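Long-range contact in CobC (Shigella flexneri 2a, PDB 6NRU), which probably removes the phosphate from adenosylcobalamin 5'-phosphate and alpha-ribazole 5'-phosphate during assembly of the nucleotide loop of vitamin B12: residues A[50-55]-A[142-147]. Numbering follows the deposited sequence.
Sequences FDLVLC and QHYQNI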
ATOM      1  N   PHE A  50      -2.874  12.988  13.649  1.00 56.03           N
ATOM      2  CA  PHE A  50      -2.154  11.727  13.720  1.00 54.88           C
ATOM      3  C   PHE A  50      -1.187  11.731  14.898  1.00 54.75           C
ATOM      4  O   PHE A  50      -0.711  12.780  15.342  1.00 55.32           O
ATOM      5  CB  PHE A  50      -1.380  11.469  12.426  1.00 53.21           C
ATOM      6  CG  PHE A  50      -2.228  11.507  11.186  1.00 52.37           C
ATOM      7  CD1 PHE A  50      -2.984  10.409  10.813  1.00 50.22           C
ATOM      8  CD2 PHE A  50      -2.256  12.638  10.385  1.00 53.35           C
ATOM      9  CE1 PHE A  50      -3.757  10.442   9.671  1.00 50.09           C
ATOM     10  CE2 PHE A  50      -3.027  12.676   9.241  1.00 52.70           C
ATOM     11  CZ  PHE A  50      -3.778  11.577   8.882  1.00 50.96           C
ATOM     12  N   ASP A  51      -0.906  10.535  15.409  1.00 53.77           N
ATOM     13  CA  ASP A  51       0.114  10.344  16.427  1.00 55.20           C
ATOM     14  C   ASP A  51       1.148   9.308  16.017  1.00 54.89           C
ATOM     15  O   ASP A  51       2.062   9.023  16.801  1.00 58.47           O
ATOM     16  CB  ASP A  51      -0.524   9.944  17.765  1.00 56.49           C
ATOM     17  CG  ASP A  51      -1.637   8.930  17.603  1.00 57.44           C
ATOM     18  OD1 ASP A  51      -2.347   8.664  18.597  1.00 59.52           O
ATOM     19  OD2 ASP A  51      -1.801   8.399  16.485  1.00 56.59           O
ATOM     20  N   LEU A  52       1.038   8.747  14.815  1.00 51.69           N
ATOM     21  CA  LEU A  52       1.986   7.752  14.341  1.00 50.29           C
ATOM     22  C   LEU A  52       1.883   7.660  12.826  1.00 48.66           C
ATOM     23  O   LEU A  52       0.788   7.761  12.269  1.00 49.91           O
ATOM     24  CB  LEU A  52       1.722   6.382  14.978  1.00 38.61           C
ATOM     25  CG  LEU A  52       2.768   5.302  14.700  1.00 37.60           C
ATOM     26  CD1 LEU A  52       4.138   5.722  15.229  1.00 38.35           C
ATOM     27  CD2 LEU A  52       2.338   3.979  15.303  1.00 37.90           C
ATOM     28  N   VAL A  53       3.024   7.477  12.167  1.00 45.82           N
ATOM     29  CA  VAL A  53       3.073   7.268  10.724  1.00 41.62           C
ATOM     30  C   VAL A  53       3.900   6.017  10.460  1.00 41.48           C
ATOM     31  O   VAL A  53       5.055   5.931  10.890  1.00 43.01           O
ATOM     32  CB  VAL A  53       3.669   8.472   9.975  1.00 38.09           C
ATOM     33  CG1 VAL A  53       3.769   8.162   8.490  1.00 34.97           C
ATOM     34  CG2 VAL A  53       2.826   9.719  10.207  1.00 38.48           C
ATOM     35  N   LEU A  54       3.308   5.050   9.769  1.00 40.55           N
ATOM     36  CA  LEU A  54       3.998   3.843   9.339  1.00 40.59           C
ATOM     37  C   LEU A  54       4.071   3.851   7.820  1.00 42.90           C
ATOM     38  O   LEU A  54       3.051   4.032   7.146  1.00 44.92           O
ATOM     39  CB  LEU A  54       3.278   2.588   9.834  1.00 39.18           C
ATOM     40  CG  LEU A  54       2.853   2.588  11.304  1.00 39.33           C
ATOM     41  CD1 LEU A  54       2.077   1.324  11.637  1.00 38.98           C
ATOM     42  CD2 LEU A  54       4.061   2.729  12.214  1.00 40.40           C
ATOM     43  N   CYS A  55       5.270   3.659   7.284  1.00 42.27           N
ATOM     44  CA  CYS A  55       5.519   3.836   5.864  1.00 41.07           C
ATOM     45  C   CYS A  55       6.347   2.676   5.332  1.00 42.01           C
ATOM     46  O   CYS A  55       7.142   2.073   6.059  1.00 43.61           O
ATOM     47  CB  CYS A  55       6.238   5.168   5.605  1.00 39.93           C
ATOM     48  SG  CYS A  55       6.492   5.582   3.877  1.00 39.72           S
ATOM     49  N   GLN A 142      -0.849  -0.294  20.429  1.00 51.93           N
ATOM     50  CA  GLN A 142      -2.153  -0.161  21.072  1.00 53.30           C
ATOM     51  C   GLN A 142      -2.362   1.187  21.752  1.00 58.22           C
ATOM     52  O   GLN A 142      -3.509   1.524  22.069  1.00 60.54           O
ATOM     53  CB  GLN A 142      -2.341  -1.278  22.095  1.00 55.94           C
ATOM     54  CG  GLN A 142      -1.412  -1.177  23.283  1.00 60.35           C
ATOM     55  CD  GLN A 142      -1.431  -2.421  24.144  1.00 62.44           C
ATOM     56  OE1 GLN A 142      -0.468  -2.707  24.858  1.00 62.81           O
ATOM     57  NE2 GLN A 142      -2.529  -3.167  24.086  1.00 60.02           N
ATOM     58  N   HIS A 143      -1.307   1.961  21.983  1.00 60.74           N
ATOM     59  CA  HIS A 143      -1.430   3.236  22.677  1.00 64.74           C
ATOM     60  C   HIS A 143      -1.621   4.415  21.731  1.00 63.93           C
ATOM     61  O   HIS A 143      -1.642   5.562  22.192  1.00 67.16           O
ATOM     62  CB  HIS A 143      -0.202   3.468  23.559  1.00 68.87           C
ATOM     63  CG  HIS A 143      -0.048   2.452  24.645  1.00 71.41           C
ATOM     64  ND1 HIS A 143       1.154   2.209  25.275  1.00 75.50           N
ATOM     65  CD2 HIS A 143      -0.945   1.612  25.213  1.00 71.32           C
ATOM     66  CE1 HIS A 143       0.990   1.263  26.183  1.00 78.08           C
ATOM     67  NE2 HIS A 143      -0.275   0.884  26.165  1.00 75.68           N
ATOM     68  N   TYR A 144      -1.765   4.166  20.435  1.00 59.91           N
ATOM     69  CA  TYR A 144      -1.984   5.212  19.450  1.00 59.68           C
ATOM     70  C   TYR A 144      -3.432   5.182  18.977  1.00 61.53           C
ATOM     71  O   TYR A 144      -4.093   4.139  19.008  1.00 60.58           O
ATOM     72  CB  TYR A 144      -1.027   5.058  18.263  1.00 54.94           C
ATOM     73  CG  TYR A 144       0.431   5.147  18.657  1.00 56.08           C
ATOM     74  CD1 TYR A 144       1.115   6.355  18.599  1.00 57.64           C
ATOM     75  CD2 TYR A 144       1.120   4.026  19.101  1.00 56.32           C
ATOM     76  CE1 TYR A 144       2.446   6.442  18.967  1.00 60.10           C
ATOM     77  CE2 TYR A 144       2.449   4.103  19.471  1.00 59.21           C
ATOM     78  CZ  TYR A 144       3.108   5.312  19.401  1.00 62.02           C
ATOM     79  OH  TYR A 144       4.434   5.387  19.768  1.00 67.61           O
ATOM     80  N   GLN A 145      -3.921   6.342  18.544  1.00 64.59           N
ATOM     81  CA  GLN A 145      -5.319   6.511  18.166  1.00 65.29           C
ATOM     82  C   GLN A 145      -5.533   6.715  16.676  1.00 61.26           C
ATOM     83  O   GLN A 145      -6.514   6.207  16.128  1.00 59.91           O
ATOM     84  CB  GLN A 145      -5.930   7.696  18.925  1.00 71.61           C
ATOM     85  CG  GLN A 145      -6.284   7.393  20.376  1.00 76.77           C
ATOM     86  CD  GLN A 145      -6.277   8.633  21.257  1.00 84.91           C
ATOM     87  OE1 GLN A 145      -5.831   8.593  22.405  1.00 89.94           O
ATOM     88  NE2 GLN A 145      -6.779   9.742  20.724  1.00 86.97           N
ATOM     89  N   ASN A 146      -4.648   7.447  15.999  1.00 58.13           N
ATOM     90  CA  ASN A 146      -4.799   7.760  14.576  1.00 55.96           C
ATOM     91  C   ASN A 146      -3.469   7.498  13.878  1.00 53.21           C
ATOM     92  O   ASN A 146      -2.623   8.389  13.771  1.00 56.39           O
ATOM     93  CB  ASN A 146      -5.266   9.199  14.376  1.00 60.41           C
ATOM     94  CG  ASN A 146      -6.678   9.424  14.876  1.00 62.96           C
ATOM     95  OD1 ASN A 146      -7.652   9.132  14.181  1.00 60.58           O
ATOM     96  ND2 ASN A 146      -6.797   9.943  16.094  1.00 67.72           N
ATOM     97  N   ILE A 147      -3.299   6.275  13.392  1.00 47.45           N
ATOM     98  CA  ILE A 147      -2.079   5.847  12.723  1.00 43.65           C
ATOM     99  C   ILE A 147      -2.284   5.981  11.222  1.00 40.77           C
ATOM    100  O   ILE A 147      -3.224   5.404  10.661  1.00 39.32           O
ATOM    101  CB  ILE A 147      -1.711   4.405  13.104  1.00 40.78           C
ATOM    102  CG1 ILE A 147      -1.706   4.247  14.627  1.00 41.95           C
ATOM    103  CG2 ILE A 147      -0.373   4.018  12.501  1.00 39.81           C
ATOM    104  CD1 ILE A 147      -1.544   2.819  15.093  1.00 40.42           C
TER
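D51 carries the polar half of this contact, its carboxylate straddling two successive backbone amides. D51 OD1 accepts from Q145 N at 2.8 Å (170°) and D51 OD2 from N146 N at 3.0 Å (150°), both through syn lone pairs. Aspartate suits the place because two oxygens on one short stem match two adjacent N-H groups. Its chi1 of 42° wedges CG between N and C, a cost the two bonds probably repay while fixing the carboxylate's rotation. D51 N donates to N146 O (3.2 Å) from above the carbonyl plane, and the flat F50 ring meets that oxygen edge-on. D51 OD2 also lies 2.8 Å from N146 O, an acceptor pair the nearby N-H donors probably offset.

Y144 offers a broad face to a methyl: L52 CD2 sits over its centre, 4.0 Å from the centroid, a CH-pi contact. I147's second branch, CG2, touches both L52 CD2 (3.9 Å) and L54 CG (3.7 Å).

The amide of N146 lets OD1 accept from W7 NE1, and the W7 ring meets F50 edge-to-face. The segments thus join the loops leading into, and the first part of, neighbouring parallel strands 52-55 and 146-151 of the histidine phosphatase sheet, with strand 76-78 flanking 52-55 and helix 59-69 packing on V53 and C55.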